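Local coordinates for protein acyl-coenzyme A oxidase (Caenorhabditis elegans, PDB 5K3H) that catalyses the FAD-dependent, oxygen-consuming desaturation of the fatty-acid-derived chains of acyl-CoA substrates in the first step of peroxisomal beta-oxidation, at residues L299-L310 / L344-Q355. Residues are numbered along the deposited sequence; the frame is centred on the assembly and turned at random.
Sequences LTGQAIMLSYAL and LFPFIARAYAFQ
The F354 ring meets L306 obliquely, CD2 of L306 lying 3.9 Å from F354 CE2, while the carbonyl oxygen of R350, a turn earlier in its own helix, lies over one ring face, offset toward the rim. The amide of Q355, a second flat group at the contact, takes T300 above its carbonyl plane: T300 OG1 donates to Q355 OE1 over 3.2 Å, 50° out of that plane, and Q355 NE2 hydrogen-bonds to the carbonyl oxygen of I34. Two antiparallel helices of the all-alpha C-alpha1 domain pack here, their axes 8.4 Å apart and crossing at -159°. Alanines keep the middle close: A303 CB sits 3.5 Å from A351 O and also touches F354 CB. L306 is a knob in the hole formed by F347, R350, A351 and F354; with CG anti to the backbone N (chi1 -174°), its CD2 reaches F347 O and touches A351 CB. Of the R350 side chain CB alone reaches L306 CD2, the extended chain carrying the guanidinium off to salt bridges with E574 and E400. A valine at T300 would probably leave Q355 OE1 without its donor across the helices and the amide less firmly fixed at that end. At the other end L310 crosses F347 at about a right angle and forks over the opposing helix, CD1 against I348 CG1 and CD2 4.2 Å from L344 CD2.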
# COMPACT_ATOMS: atom_id res chain seq x y z
N LEU B 299 -6.38 12.78 13.17
CA LEU B 299 -6.65 11.56 13.95
C LEU B 299 -8.06 11.00 13.68
O LEU B 299 -8.22 9.79 13.47
CB LEU B 299 -6.46 11.83 15.45
CG LEU B 299 -5.50 10.91 16.25
CD1 LEU B 299 -6.21 9.69 16.85
CD2 LEU B 299 -4.27 10.49 15.40
N THR B 300 -9.06 11.89 13.75
CA THR B 300 -10.41 11.56 13.29
C THR B 300 -10.45 11.32 11.78
O THR B 300 -11.22 10.48 11.29
CB THR B 300 -11.37 12.69 13.67
OG1 THR B 300 -11.77 12.53 15.03
CG2 THR B 300 -12.60 12.71 12.78
N GLY B 301 -9.66 12.07 11.02
CA GLY B 301 -9.62 11.85 9.59
C GLY B 301 -9.17 10.44 9.24
O GLY B 301 -9.73 9.81 8.34
N GLN B 302 -8.18 9.92 9.97
CA GLN B 302 -7.69 8.57 9.72
C GLN B 302 -8.76 7.53 10.02
O GLN B 302 -8.92 6.55 9.28
CB GLN B 302 -6.44 8.32 10.56
CG GLN B 302 -5.19 9.15 10.19
CD GLN B 302 -4.59 8.77 8.85
OE1 GLN B 302 -4.47 7.59 8.54
NE2 GLN B 302 -4.22 9.76 8.06
N ALA B 303 -9.51 7.71 11.11
CA ALA B 303 -10.54 6.75 11.48
C ALA B 303 -11.65 6.72 10.45
O ALA B 303 -12.21 5.65 10.16
CB ALA B 303 -11.12 7.11 12.86
N ILE B 304 -11.99 7.89 9.90
CA ILE B 304 -13.01 7.98 8.86
C ILE B 304 -12.53 7.30 7.58
O ILE B 304 -13.27 6.52 6.97
CB ILE B 304 -13.40 9.46 8.65
CG1 ILE B 304 -14.31 9.90 9.81
CG2 ILE B 304 -14.06 9.70 7.29
CD1 ILE B 304 -14.66 11.33 9.87
N MET B 305 -11.28 7.54 7.18
CA MET B 305 -10.75 6.86 6.00
C MET B 305 -10.77 5.35 6.19
O MET B 305 -11.14 4.62 5.28
CB MET B 305 -9.32 7.29 5.71
CG MET B 305 -9.12 8.77 5.66
SD MET B 305 -9.55 9.41 4.06
CE MET B 305 -7.93 10.00 3.71
N LEU B 306 -10.29 4.88 7.35
CA LEU B 306 -10.31 3.44 7.61
C LEU B 306 -11.72 2.92 7.56
O LEU B 306 -11.99 1.92 6.90
CB LEU B 306 -9.64 3.14 8.97
CG LEU B 306 -9.40 1.69 9.45
CD1 LEU B 306 -8.74 0.82 8.41
CD2 LEU B 306 -8.59 1.67 10.73
N SER B 307 -12.65 3.67 8.13
CA SER B 307 -14.05 3.26 8.09
C SER B 307 -14.62 3.33 6.66
O SER B 307 -15.43 2.46 6.29
CB SER B 307 -14.86 4.12 9.07
OG SER B 307 -16.20 3.65 9.18
N TYR B 308 -14.22 4.31 5.84
CA TYR B 308 -14.59 4.26 4.42
C TYR B 308 -14.24 2.90 3.85
O TYR B 308 -15.09 2.24 3.23
CB TYR B 308 -13.86 5.31 3.58
CG TYR B 308 -14.33 6.74 3.67
CD1 TYR B 308 -15.58 7.07 4.17
CD2 TYR B 308 -13.48 7.77 3.27
CE1 TYR B 308 -15.97 8.41 4.26
CE2 TYR B 308 -13.87 9.10 3.36
CZ TYR B 308 -15.11 9.41 3.86
OH TYR B 308 -15.48 10.74 3.94
N ALA B 309 -12.98 2.48 4.01
CA ALA B 309 -12.51 1.25 3.38
C ALA B 309 -13.24 0.03 3.93
O ALA B 309 -13.58 -0.88 3.17
CB ALA B 309 -11.00 1.12 3.56
N LEU B 310 -13.52 0.01 5.24
CA LEU B 310 -14.16 -1.17 5.81
C LEU B 310 -15.63 -1.26 5.44
O LEU B 310 -16.15 -2.36 5.20
CB LEU B 310 -13.97 -1.17 7.33
CG LEU B 310 -12.51 -1.38 7.76
CD1 LEU B 310 -12.33 -0.92 9.20
CD2 LEU B 310 -12.13 -2.83 7.59
N LEU B 344 -10.78 -8.17 8.41
CA LEU B 344 -11.67 -7.02 8.43
C LEU B 344 -12.01 -6.57 9.85
O LEU B 344 -11.84 -5.39 10.17
CB LEU B 344 -12.98 -7.33 7.67
CG LEU B 344 -13.04 -7.56 6.15
CD1 LEU B 344 -14.43 -7.99 5.80
CD2 LEU B 344 -12.64 -6.32 5.32
N PHE B 345 -12.52 -7.48 10.70
CA PHE B 345 -13.14 -7.07 11.96
C PHE B 345 -12.15 -6.45 12.93
O PHE B 345 -12.52 -5.52 13.67
CB PHE B 345 -13.86 -8.24 12.65
CG PHE B 345 -14.99 -8.84 11.85
CD1 PHE B 345 -15.49 -8.21 10.71
CD2 PHE B 345 -15.49 -10.10 12.18
CE1 PHE B 345 -16.49 -8.80 9.96
CE2 PHE B 345 -16.48 -10.69 11.45
CZ PHE B 345 -16.99 -10.04 10.33
N PRO B 346 -10.89 -6.91 13.02
CA PRO B 346 -9.96 -6.22 13.91
C PRO B 346 -9.73 -4.77 13.54
O PRO B 346 -9.33 -3.98 14.40
CB PRO B 346 -8.68 -7.06 13.80
CG PRO B 346 -9.14 -8.43 13.42
CD PRO B 346 -10.28 -8.14 12.47
N PHE B 347 -9.95 -4.39 12.28
CA PHE B 347 -9.77 -3.02 11.82
C PHE B 347 -11.02 -2.19 11.99
O PHE B 347 -10.94 -0.96 12.06
CB PHE B 347 -9.31 -3.03 10.37
CG PHE B 347 -8.01 -3.77 10.19
CD1 PHE B 347 -6.82 -3.20 10.59
CD2 PHE B 347 -8.00 -5.06 9.67
CE1 PHE B 347 -5.64 -3.90 10.46
CE2 PHE B 347 -6.80 -5.76 9.53
CZ PHE B 347 -5.63 -5.18 9.92
N ILE B 348 -12.19 -2.83 12.07
CA ILE B 348 -13.35 -2.10 12.56
C ILE B 348 -13.08 -1.63 13.97
O ILE B 348 -13.28 -0.45 14.30
CB ILE B 348 -14.62 -2.97 12.49
CG1 ILE B 348 -14.81 -3.50 11.06
CG2 ILE B 348 -15.81 -2.13 12.99
CD1 ILE B 348 -16.01 -4.46 10.86
N ALA B 349 -12.52 -2.52 14.80
CA ALA B 349 -12.17 -2.18 16.17
C ALA B 349 -11.22 -1.01 16.21
O ALA B 349 -11.43 -0.06 16.97
CB ALA B 349 -11.56 -3.39 16.89
N ARG B 350 -10.16 -1.04 15.39
CA ARG B 350 -9.19 0.06 15.35
C ARG B 350 -9.84 1.38 14.94
O ARG B 350 -9.40 2.44 15.39
CB ARG B 350 -8.03 -0.25 14.39
CG ARG B 350 -7.07 -1.29 14.85
CD ARG B 350 -5.91 -1.52 13.86
NE ARG B 350 -4.95 -2.44 14.48
CZ ARG B 350 -3.81 -2.87 13.96
NH1 ARG B 350 -3.40 -2.49 12.75
NH2 ARG B 350 -3.06 -3.71 14.68
N ALA B 351 -10.81 1.36 14.02
CA ALA B 351 -11.42 2.62 13.59
C ALA B 351 -12.15 3.30 14.75
O ALA B 351 -11.95 4.49 15.01
CB ALA B 351 -12.37 2.41 12.41
N TYR B 352 -12.96 2.53 15.50
CA TYR B 352 -13.58 3.04 16.72
C TYR B 352 -12.52 3.41 17.74
O TYR B 352 -12.62 4.45 18.41
CB TYR B 352 -14.54 1.99 17.31
CG TYR B 352 -15.93 1.98 16.69
CD1 TYR B 352 -16.17 1.27 15.51
CD2 TYR B 352 -16.99 2.66 17.28
CE1 TYR B 352 -17.44 1.25 14.94
CE2 TYR B 352 -18.24 2.63 16.72
CZ TYR B 352 -18.47 1.93 15.54
OH TYR B 352 -19.73 1.90 14.96
N ALA B 353 -11.48 2.59 17.88
CA ALA B 353 -10.43 2.90 18.85
C ALA B 353 -9.76 4.22 18.53
O ALA B 353 -9.47 5.00 19.44
CB ALA B 353 -9.39 1.77 18.90
N PHE B 354 -9.51 4.50 17.25
CA PHE B 354 -8.87 5.76 16.89
C PHE B 354 -9.81 6.94 17.14
O PHE B 354 -9.39 7.98 17.63
CB PHE B 354 -8.45 5.74 15.42
CG PHE B 354 -7.42 4.70 15.09
CD1 PHE B 354 -6.65 4.10 16.08
CD2 PHE B 354 -7.27 4.27 13.78
CE1 PHE B 354 -5.72 3.11 15.75
CE2 PHE B 354 -6.34 3.29 13.46
CZ PHE B 354 -5.56 2.72 14.44
N GLN B 355 -11.09 6.78 16.79
CA GLN B 355 -12.06 7.85 17.01
C GLN B 355 -12.16 8.20 18.49
O GLN B 355 -12.25 9.37 18.86
CB GLN B 355 -13.43 7.43 16.45
CG GLN B 355 -14.54 8.49 16.55
CD GLN B 355 -14.39 9.61 15.48
OE1 GLN B 355 -13.35 9.71 14.81
NE2 GLN B 355 -15.43 10.43 15.33